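Local coordinates for protein positive phenol-degradative gene regulator (Ralstonia sp. E2, PDB 5FRY) that senses phenols through this N-terminal domain and activates transcription of phenol-degradation genes, probably as an ATP-dependent enhancer-binding protein, at residues E61-L66 / V150-I155; A45-L50 / G65-M70; E131-G136 / E176-G181; G160-S163 / T169-Y172. All coordinates share one frame; numbering follows the deposited sequence.

Interaction 1. Residues E61-L66 / V150-I155. With ZN (zinc ion), chain C.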
# COMPACT_ATOMS: atom_id res chain seq x y z
N GLU A 61 -17.62 -9.69 -4.41
CA GLU A 61 -17.40 -10.59 -3.28
C GLU A 61 -16.00 -11.18 -3.22
O GLU A 61 -15.43 -11.32 -2.13
CB GLU A 61 -18.44 -11.71 -3.31
CG GLU A 61 -19.80 -11.25 -2.82
CD GLU A 61 -19.69 -10.42 -1.55
OE1 GLU A 61 -19.46 -11.01 -0.47
OE2 GLU A 61 -19.82 -9.18 -1.65
N ARG A 62 -15.45 -11.55 -4.37
CA ARG A 62 -14.13 -12.17 -4.39
C ARG A 62 -13.04 -11.12 -4.16
O ARG A 62 -12.04 -11.38 -3.49
CB ARG A 62 -13.90 -12.91 -5.70
CG ARG A 62 -12.78 -13.94 -5.62
CD ARG A 62 -12.89 -14.97 -6.73
NE ARG A 62 -12.22 -14.54 -7.96
CZ ARG A 62 -11.75 -15.38 -8.87
NH1 ARG A 62 -11.86 -16.69 -8.70
NH2 ARG A 62 -11.15 -14.90 -9.97
N ALA A 63 -13.24 -9.93 -4.73
CA ALA A 63 -12.36 -8.79 -4.48
C ALA A 63 -12.32 -8.50 -2.99
O ALA A 63 -11.25 -8.28 -2.42
CB ALA A 63 -12.81 -7.55 -5.25
N ARG A 64 -13.50 -8.51 -2.38
CA ARG A 64 -13.69 -8.25 -0.95
C ARG A 64 -12.87 -9.20 -0.09
O ARG A 64 -12.22 -8.77 0.87
CB ARG A 64 -15.18 -8.36 -0.60
CG ARG A 64 -15.53 -8.45 0.88
CD ARG A 64 -17.06 -8.51 1.05
NE ARG A 64 -17.48 -9.09 2.32
CZ ARG A 64 -17.88 -8.39 3.37
NH1 ARG A 64 -17.92 -7.06 3.30
NH2 ARG A 64 -18.24 -9.01 4.49
N GLY A 65 -12.89 -10.49 -0.43
CA GLY A 65 -12.12 -11.50 0.28
C GLY A 65 -10.64 -11.16 0.28
O GLY A 65 -10.00 -11.18 1.32
N LEU A 66 -10.12 -10.82 -0.90
CA LEU A 66 -8.72 -10.43 -1.06
C LEU A 66 -8.34 -9.23 -0.17
O LEU A 66 -7.32 -9.27 0.52
CB LEU A 66 -8.42 -10.12 -2.53
CG LEU A 66 -8.45 -11.28 -3.54
CD1 LEU A 66 -8.38 -10.79 -4.98
CD2 LEU A 66 -7.30 -12.23 -3.28
N VAL A 150 -18.09 -1.17 2.83
CA VAL A 150 -17.00 -1.29 1.87
C VAL A 150 -15.59 -1.19 2.47
O VAL A 150 -14.61 -1.40 1.76
CB VAL A 150 -17.12 -0.19 0.77
CG1 VAL A 150 -18.40 -0.36 -0.03
CG2 VAL A 150 -17.06 1.18 1.39
N CYS A 151 -15.45 -0.87 3.75
CA CYS A 151 -14.10 -0.77 4.34
C CYS A 151 -13.50 -2.14 4.69
O CYS A 151 -13.18 -2.42 5.85
CB CYS A 151 -14.13 0.16 5.55
SG CYS A 151 -14.66 1.83 5.09
N TRP A 152 -13.31 -2.96 3.66
CA TRP A 152 -12.88 -4.34 3.74
C TRP A 152 -11.51 -4.61 4.40
O TRP A 152 -11.42 -5.45 5.32
CB TRP A 152 -12.86 -4.95 2.33
CG TRP A 152 -14.16 -4.77 1.59
CD1 TRP A 152 -15.41 -4.64 2.15
CD2 TRP A 152 -14.34 -4.68 0.17
NE1 TRP A 152 -16.35 -4.49 1.16
CE2 TRP A 152 -15.73 -4.51 -0.06
CE3 TRP A 152 -13.47 -4.73 -0.92
CZ2 TRP A 152 -16.25 -4.39 -1.35
CZ3 TRP A 152 -14.00 -4.61 -2.20
CH2 TRP A 152 -15.37 -4.45 -2.40
N MET A 153 -10.46 -3.95 3.92
CA MET A 153 -9.12 -4.05 4.49
C MET A 153 -9.09 -3.47 5.89
O MET A 153 -8.32 -3.96 6.72
CB MET A 153 -8.08 -3.34 3.62
CG MET A 153 -6.62 -3.70 3.90
SD MET A 153 -5.54 -2.62 2.89
CE MET A 153 -6.65 -2.22 1.59
N GLN A 154 -9.87 -2.42 6.14
CA GLN A 154 -9.90 -1.85 7.47
C GLN A 154 -10.50 -2.84 8.45
O GLN A 154 -10.01 -2.97 9.57
CB GLN A 154 -10.70 -0.56 7.51
CG GLN A 154 -9.93 0.59 6.86
CD GLN A 154 -10.76 1.83 6.70
OE1 GLN A 154 -10.44 2.68 5.86
NE2 GLN A 154 -11.82 1.96 7.51
N ILE A 155 -11.55 -3.52 8.02
CA ILE A 155 -12.19 -4.57 8.85
C ILE A 155 -11.29 -5.78 9.07
O ILE A 155 -11.15 -6.26 10.20
CB ILE A 155 -13.51 -5.06 8.21
CG1 ILE A 155 -14.62 -4.03 8.43
CG2 ILE A 155 -13.89 -6.43 8.77
CD1 ILE A 155 -14.98 -3.84 9.89
ZN ZN C . -16.58 2.03 6.16

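Interaction 2. Residues A45-L50 / G65-M70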
# COMPACT_ATOMS: atom_id res chain seq x y z
N ALA A 45 -5.01 6.28 -4.25
CA ALA A 45 -5.60 6.23 -5.58
C ALA A 45 -5.05 5.07 -6.40
O ALA A 45 -5.74 4.52 -7.27
CB ALA A 45 -5.38 7.55 -6.31
N ALA A 46 -3.81 4.68 -6.12
CA ALA A 46 -3.25 3.48 -6.72
C ALA A 46 -3.96 2.22 -6.20
O ALA A 46 -4.21 1.27 -6.95
CB ALA A 46 -1.76 3.40 -6.42
N LEU A 47 -4.29 2.20 -4.92
CA LEU A 47 -5.00 1.06 -4.38
C LEU A 47 -6.41 1.00 -4.97
O LEU A 47 -6.91 -0.08 -5.29
CB LEU A 47 -5.06 1.12 -2.85
CG LEU A 47 -4.17 0.10 -2.13
CD1 LEU A 47 -4.36 0.15 -0.63
CD2 LEU A 47 -4.40 -1.30 -2.66
N GLY A 48 -7.03 2.16 -5.11
CA GLY A 48 -8.36 2.24 -5.70
C GLY A 48 -8.38 1.65 -7.10
O GLY A 48 -9.29 0.89 -7.46
N ALA A 49 -7.36 1.99 -7.89
CA ALA A 49 -7.24 1.47 -9.26
C ALA A 49 -7.24 -0.06 -9.26
O ALA A 49 -8.03 -0.69 -9.98
CB ALA A 49 -5.98 2.01 -9.92
N LEU A 50 -6.38 -0.66 -8.46
CA LEU A 50 -6.34 -2.12 -8.38
C LEU A 50 -7.66 -2.70 -7.88
O LEU A 50 -8.07 -3.76 -8.32
CB LEU A 50 -5.20 -2.59 -7.47
CG LEU A 50 -5.20 -4.09 -7.15
CD1 LEU A 50 -4.84 -4.95 -8.36
CD2 LEU A 50 -4.27 -4.38 -5.97
N GLY A 65 -12.89 -10.49 -0.43
CA GLY A 65 -12.12 -11.50 0.28
C GLY A 65 -10.64 -11.16 0.28
O GLY A 65 -10.00 -11.18 1.32
N LEU A 66 -10.12 -10.82 -0.90
CA LEU A 66 -8.72 -10.43 -1.06
C LEU A 66 -8.34 -9.23 -0.17
O LEU A 66 -7.32 -9.27 0.52
CB LEU A 66 -8.42 -10.12 -2.53
CG LEU A 66 -8.45 -11.28 -3.54
CD1 LEU A 66 -8.38 -10.79 -4.98
CD2 LEU A 66 -7.30 -12.23 -3.28
N PHE A 67 -9.15 -8.17 -0.16
CA PHE A 67 -8.86 -7.00 0.68
C PHE A 67 -9.00 -7.28 2.18
O PHE A 67 -8.20 -6.81 3.00
CB PHE A 67 -9.74 -5.82 0.27
CG PHE A 67 -9.20 -5.07 -0.91
CD1 PHE A 67 -8.18 -4.15 -0.75
CD2 PHE A 67 -9.68 -5.31 -2.19
CE1 PHE A 67 -7.65 -3.46 -1.85
CE2 PHE A 67 -9.16 -4.63 -3.30
CZ PHE A 67 -8.15 -3.70 -3.13
N MET A 68 -10.01 -8.04 2.57
CA MET A 68 -10.13 -8.39 3.98
C MET A 68 -8.90 -9.18 4.44
O MET A 68 -8.34 -8.91 5.49
CB MET A 68 -11.41 -9.18 4.24
CG MET A 68 -12.69 -8.43 3.90
SD MET A 68 -14.12 -9.50 4.11
CE MET A 68 -13.70 -10.28 5.67
N ARG A 69 -8.46 -10.14 3.63
CA ARG A 69 -7.29 -10.94 4.01
C ARG A 69 -6.00 -10.10 4.03
O ARG A 69 -5.13 -10.35 4.86
CB ARG A 69 -7.15 -12.16 3.08
CG ARG A 69 -8.30 -13.18 3.24
CD ARG A 69 -8.12 -14.48 2.45
NE ARG A 69 -8.17 -14.31 1.00
CZ ARG A 69 -9.29 -14.22 0.28
NH1 ARG A 69 -10.48 -14.27 0.86
NH2 ARG A 69 -9.22 -14.06 -1.04
N MET A 70 -5.90 -9.08 3.19
CA MET A 70 -4.72 -8.21 3.20
C MET A 70 -4.74 -7.41 4.50
O MET A 70 -3.71 -7.25 5.16
CB MET A 70 -4.69 -7.28 1.97
CG MET A 70 -3.42 -6.52 1.89
SD MET A 70 -3.06 -5.65 0.31
CE MET A 70 -4.50 -4.69 0.14

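Interaction 3. Residues E131-G136 / E176-G181. With ZN (zinc ion), chain C.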
# COMPACT_ATOMS: atom_id res chain seq x y z
N GLU A 131 -13.49 7.66 11.57
CA GLU A 131 -13.63 8.89 10.81
C GLU A 131 -12.57 9.02 9.73
O GLU A 131 -11.38 8.71 9.94
CB GLU A 131 -13.57 10.09 11.76
CG GLU A 131 -14.69 10.10 12.79
CD GLU A 131 -14.60 11.28 13.74
OE1 GLU A 131 -15.13 12.36 13.39
OE2 GLU A 131 -14.00 11.12 14.82
N ASP A 132 -13.01 9.49 8.56
CA ASP A 132 -12.13 9.71 7.43
C ASP A 132 -11.47 8.41 6.99
O ASP A 132 -10.30 8.40 6.62
CB ASP A 132 -11.06 10.74 7.77
CG ASP A 132 -11.63 12.11 8.06
OD1 ASP A 132 -12.69 12.46 7.49
OD2 ASP A 132 -11.02 12.84 8.88
N SER A 133 -12.23 7.31 7.04
CA SER A 133 -11.70 6.04 6.58
C SER A 133 -11.27 6.22 5.13
O SER A 133 -12.00 6.78 4.32
CB SER A 133 -12.74 4.92 6.72
OG SER A 133 -13.61 4.90 5.61
N PHE A 134 -10.06 5.79 4.81
CA PHE A 134 -9.55 6.02 3.46
C PHE A 134 -10.28 5.10 2.49
O PHE A 134 -10.52 5.45 1.34
CB PHE A 134 -8.06 5.75 3.38
CG PHE A 134 -7.73 4.35 2.99
CD1 PHE A 134 -7.73 3.33 3.93
CD2 PHE A 134 -7.47 4.02 1.66
CE1 PHE A 134 -7.45 2.03 3.58
CE2 PHE A 134 -7.20 2.71 1.30
CZ PHE A 134 -7.19 1.72 2.25
N GLU A 135 -10.64 3.92 2.95
CA GLU A 135 -11.10 2.88 2.06
C GLU A 135 -12.51 3.20 1.54
O GLU A 135 -12.83 2.99 0.35
CB GLU A 135 -11.07 1.52 2.77
CG GLU A 135 -11.20 0.36 1.82
CD GLU A 135 -10.97 -0.94 2.54
OE1 GLU A 135 -10.87 -0.89 3.78
OE2 GLU A 135 -10.93 -1.99 1.87
N GLY A 136 -13.33 3.76 2.43
CA GLY A 136 -14.68 4.17 2.06
C GLY A 136 -14.62 5.35 1.11
O GLY A 136 -15.36 5.42 0.13
N GLU A 176 -22.13 0.79 10.34
CA GLU A 176 -22.38 1.95 9.50
C GLU A 176 -21.09 2.29 8.76
O GLU A 176 -20.00 1.92 9.22
CB GLU A 176 -22.85 3.14 10.35
CG GLU A 176 -24.00 2.78 11.30
CD GLU A 176 -24.20 3.80 12.41
OE1 GLU A 176 -23.64 4.92 12.32
OE2 GLU A 176 -24.91 3.47 13.39
N CYS A 177 -21.20 2.97 7.62
CA CYS A 177 -20.03 3.23 6.80
C CYS A 177 -20.23 4.39 5.84
O CYS A 177 -21.30 4.55 5.26
CB CYS A 177 -19.66 1.98 6.00
SG CYS A 177 -18.32 2.26 4.86
N VAL A 178 -19.18 5.20 5.68
CA VAL A 178 -19.22 6.35 4.78
C VAL A 178 -19.48 5.96 3.34
O VAL A 178 -20.20 6.64 2.61
CB VAL A 178 -17.91 7.14 4.83
CG1 VAL A 178 -17.75 7.79 6.20
CG2 VAL A 178 -16.73 6.21 4.52
N GLY A 179 -18.87 4.86 2.93
CA GLY A 179 -19.01 4.37 1.57
C GLY A 179 -20.46 4.16 1.19
O GLY A 179 -20.79 4.15 0.01
N CYS A 180 -21.33 4.01 2.19
CA CYS A 180 -22.75 3.74 1.95
C CYS A 180 -23.64 4.97 2.07
O CYS A 180 -24.83 4.90 1.78
CB CYS A 180 -23.25 2.65 2.90
SG CYS A 180 -22.68 0.99 2.49
N GLY A 181 -23.07 6.09 2.52
CA GLY A 181 -23.81 7.34 2.61
C GLY A 181 -23.82 7.92 4.01
O GLY A 181 -24.30 9.03 4.22
ZN ZN C . -16.58 2.03 6.16

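Interaction 4. Residues G160-S163 / T169-Y172. With ERH (3,4-dimethylphenol), chain D.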
# COMPACT_ATOMS: atom_id res chain seq x y z
N GLY A 160 -7.89 -9.18 12.49
CA GLY A 160 -6.60 -9.85 12.55
C GLY A 160 -5.84 -9.46 13.80
O GLY A 160 -5.34 -10.32 14.52
N TYR A 161 -5.80 -8.16 14.06
CA TYR A 161 -5.11 -7.61 15.23
C TYR A 161 -5.75 -8.11 16.51
O TYR A 161 -5.06 -8.63 17.37
CB TYR A 161 -5.14 -6.08 15.20
CG TYR A 161 -4.47 -5.44 16.41
CD1 TYR A 161 -5.15 -5.33 17.62
CD2 TYR A 161 -3.17 -4.97 16.33
CE1 TYR A 161 -4.53 -4.77 18.74
CE2 TYR A 161 -2.56 -4.39 17.43
CZ TYR A 161 -3.25 -4.29 18.63
OH TYR A 161 -2.63 -3.71 19.71
N THR A 162 -7.06 -7.95 16.64
CA THR A 162 -7.74 -8.34 17.87
C THR A 162 -7.62 -9.83 18.08
O THR A 162 -7.37 -10.31 19.19
CB THR A 162 -9.22 -7.95 17.85
OG1 THR A 162 -9.33 -6.59 17.41
CG2 THR A 162 -9.86 -8.14 19.26
N SER A 163 -7.81 -10.57 17.00
CA SER A 163 -7.67 -12.03 17.08
C SER A 163 -6.28 -12.45 17.54
O SER A 163 -6.17 -13.35 18.37
CB SER A 163 -7.98 -12.67 15.74
OG SER A 163 -9.37 -12.55 15.46
N THR A 169 -10.41 -16.20 17.67
CA THR A 169 -10.96 -15.57 16.47
C THR A 169 -12.00 -14.54 16.85
O THR A 169 -13.02 -14.92 17.33
CB THR A 169 -11.56 -16.62 15.54
OG1 THR A 169 -10.51 -17.33 14.96
CG2 THR A 169 -12.38 -16.02 14.45
N ILE A 170 -11.72 -13.26 16.64
CA ILE A 170 -12.66 -12.20 16.99
C ILE A 170 -12.99 -11.46 15.70
O ILE A 170 -12.14 -10.75 15.19
CB ILE A 170 -12.07 -11.21 18.02
CG1 ILE A 170 -11.62 -11.92 19.30
CG2 ILE A 170 -13.10 -10.16 18.39
CD1 ILE A 170 -12.74 -12.23 20.27
N LEU A 171 -14.21 -11.63 15.18
CA LEU A 171 -14.62 -10.99 13.93
C LEU A 171 -15.25 -9.61 14.15
O LEU A 171 -15.88 -9.35 15.18
CB LEU A 171 -15.61 -11.88 13.17
CG LEU A 171 -15.20 -13.34 12.95
CD1 LEU A 171 -16.38 -14.15 12.44
CD2 LEU A 171 -14.04 -13.46 11.99
N TYR A 172 -15.07 -8.73 13.16
CA TYR A 172 -15.70 -7.42 13.16
C TYR A 172 -16.66 -7.26 11.99
O TYR A 172 -16.46 -7.82 10.91
CB TYR A 172 -14.66 -6.30 13.09
CG TYR A 172 -13.87 -6.09 14.35
CD1 TYR A 172 -12.86 -6.97 14.72
CD2 TYR A 172 -14.10 -4.99 15.15
CE1 TYR A 172 -12.12 -6.75 15.87
CE2 TYR A 172 -13.37 -4.77 16.28
CZ TYR A 172 -12.38 -5.65 16.64
OH TYR A 172 -11.65 -5.42 17.79
O01 ERH D . -8.91 0.10 13.09
C02 ERH D . -10.49 -1.40 16.18
C03 ERH D . -8.44 -2.67 15.58
C04 ERH D . -9.65 -2.41 16.46
C05 ERH D . -10.22 -0.51 14.99
C06 ERH D . -8.21 -1.87 14.52
C07 ERH D . -9.15 -0.73 14.20
C08 ERH D . -11.69 -1.15 17.06
C09 ERH D . -7.50 -3.81 15.89

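Interaction 1. Residues E61-L66 / V150-I155
Beside the zinc site of this sensory domain, Trp152, the residue directly after the zinc ligand Cys151, lays its indole against Arg64 of helix 60-84. Aliphatic carbon does most of the touching. Arg64 CB stands over one face of the six-membered ring, 3.8 Å from its centroid and 11° off the normal, a well-centred CH-pi contact. Arg64 CA reaches the same face near Trp152 CE3 at 3.5 Å, while Ala63 CB, small enough to let the indole come close to the helix, lies 4.4 Å from Trp152 CZ3. With CG anti to the backbone N (chi1 166°) and the chain extended to NE, Arg64 runs across the indole and carries NH1 to 3.7 Å from Trp152 CD1. The guanidinium plane is turned 80° from the ring, so the two do not stack. Its charge has long, weak partners in Glu61, at which no N-H is directed, and Glu201. Arg51 makes the cation-pi contact with the indole, and Trp152 NE1 is hydrogen-bonded to Pro149 O. Val150 O sits over the rim of the ring face opposite Arg64 CB.

Cys151 is the N-cap of helix 152-166 and the centre of an inverse gamma turn; its SG binds zinc at 2.2 Å, and its O accepts from Ile155 N in the first turn. Tryptophan suits its position because it offers a broad apolar face to the helix and a single N-H that the Pro149 carbonyl satisfies. The two segments therefore meet through dispersion and CH-pi attraction, with no hydrogen bond between them, beside the metal-bearing start of helix 152-166.

Interaction 2. Residues A45-L50 / G65-M70
Leu47 and Phe67 mark the closest approach of two helical backbones that stay well apart, with 10.3 Å between Leu47 CA and Phe67 CA. Large side chains from both helices bridge that gap. Leu47 CD2 touches Phe67 CE1 at 4.0 Å, coming to the edge of the ring near its plane instead of over a face, and the two side chains run antiparallel alongside each other. The same methyl lies 4.4 Å from Met70 CE, one helical turn further on, so one leucine methyl meets an aromatic edge and, more loosely, a flexible thioether end, which lie next to each other. Helices 44-58 and 60-84 follow one another with one residue between them and form a helical hairpin, and this contact lies within its buried side. Phe67 also meets Arg51 in a cation-pi contact, and both Phe67 and Met70 pack on Met153 of helix 152-166. Leu47 and Leu50 pack in addition on Met70 of the second subunit, extending the apolar cluster into the dimer interface. On the far side of helix 60-84, Gly65 leaves room for the Arg69 guanidinium: Gly65 O lies 3.1 Å above the plane of that group, toward its rim, without bonding to it. Arg69 NE forms a salt bridge with Glu53 of the second subunit, and Arg69 NH1 a hydrogen bond with Leu204 O.

Interaction 3. Residues E131-G136 / E176-G181
Two glycines bring the backbones unusually close here: Gly136 CA and Gly179 CA are 4.4 Å apart, yet no hydrogen bond joins the segments. With no side chain on Gly136, Val178 can press its CG2 methyl against the start of helix 134-143, 3.8 Å from Gly136 CA and 3.6 Å from Ser133 OG. With CG1 anti to the carbonyl carbon (chi1 -67°), CG2 is the branch turned to the helix. Ser133 is the N-cap of the helix, and its OG accepts a weak bond from Gly136 N at 3.4 Å, with the N-H tilted to 145°. The other segment is the zinc-binding loop of the V4R domain, between strands 170-176 and 185-191. Cys177 SG binds zinc at 2.2 Å, and Cys151, Glu174 and Cys185 complete the site. Directly after this ligand the chain folds into a 3-10 turn, closed by Cys180 N to Cys177 O at 3.1 Å; Gly181, with a positive phi of 123°, suits the exit from the turn. Ser133 OG stays 4.2 Å from the zinc, too far to be a ligand. It packs on Cys151 and Cys185, which places the helix cap in the second shell of the metal.

Interaction 4. Residues G160-S163 / T169-Y172
Thr162 and Tyr172 cross at about a right angle in the V4R domain, where helix 152-166 turns back through a short loop into strand 170-176, an alpha-beta connection that lines the phenol pocket. The threonine meets the tyrosine at the edge of its ring: Thr162 CB lies in the ring plane, and OG1 near that plane, 2.6 Å from Tyr172 OH in a short hydrogen bond. Thr162 OG1 is also bonded to Ala158 O one turn back, and Tyr172 OH to Tyr124 OH, so the buried hydroxyls belong to one small network that fixes the position of the Tyr172 hydroxyl. Because Thr162 CG2 is anti to the backbone N while OG1 is anti to the carbonyl carbon (chi1 -48°), the residue splits its duties, and the methyl is left to pack 3.9 Å from Ile170 CG2. These two side chains also meet nearly at right angles. Beta-branched residues suit both places, each giving a compact apolar surface near the backbone. Next to them Ser163 OG receives Ile170 N at 2.7 Å in an almost perfectly straight bond, 177°, and also bonds to Thr159 O, tying the strand's first peptide to the helix.

The bound dimethylphenol meets this corner with ring carbon C04, 3.9 Å from Tyr172 OH, and with its methyl groups. Tyr172 CE2 is 4.1 Å from methyl C08. The other methyl approaches Tyr161 obliquely and is packed tightly against the start of that side chain as well as its ring, C09 lying 3.3 Å from both Tyr161 CB and Tyr161 CD1.

Interactions 1 and 2 share helix 60-84 and touch directly, with Met153 CE 3.4 Å from Phe67 CD1; both also reach the second subunit. Interactions 1 and 3 supply Cys151 and Cys177 to the same zinc ion, and Glu135 joins them by bonding to the first turn of helix 152-166, its OE2 2.9 Å from Met153 N and its OE1 3.0 Å from Gln154 N. That helix runs on to interaction 4, whose centre is 15 Å from that of interaction 1 and where Tyr161, Thr162 and Tyr172 meet the ligand. Tyr172 lies about 11 Å from the zinc, side chain to metal, so helix 152-166 and strand 170-176 each connect metal site and pocket.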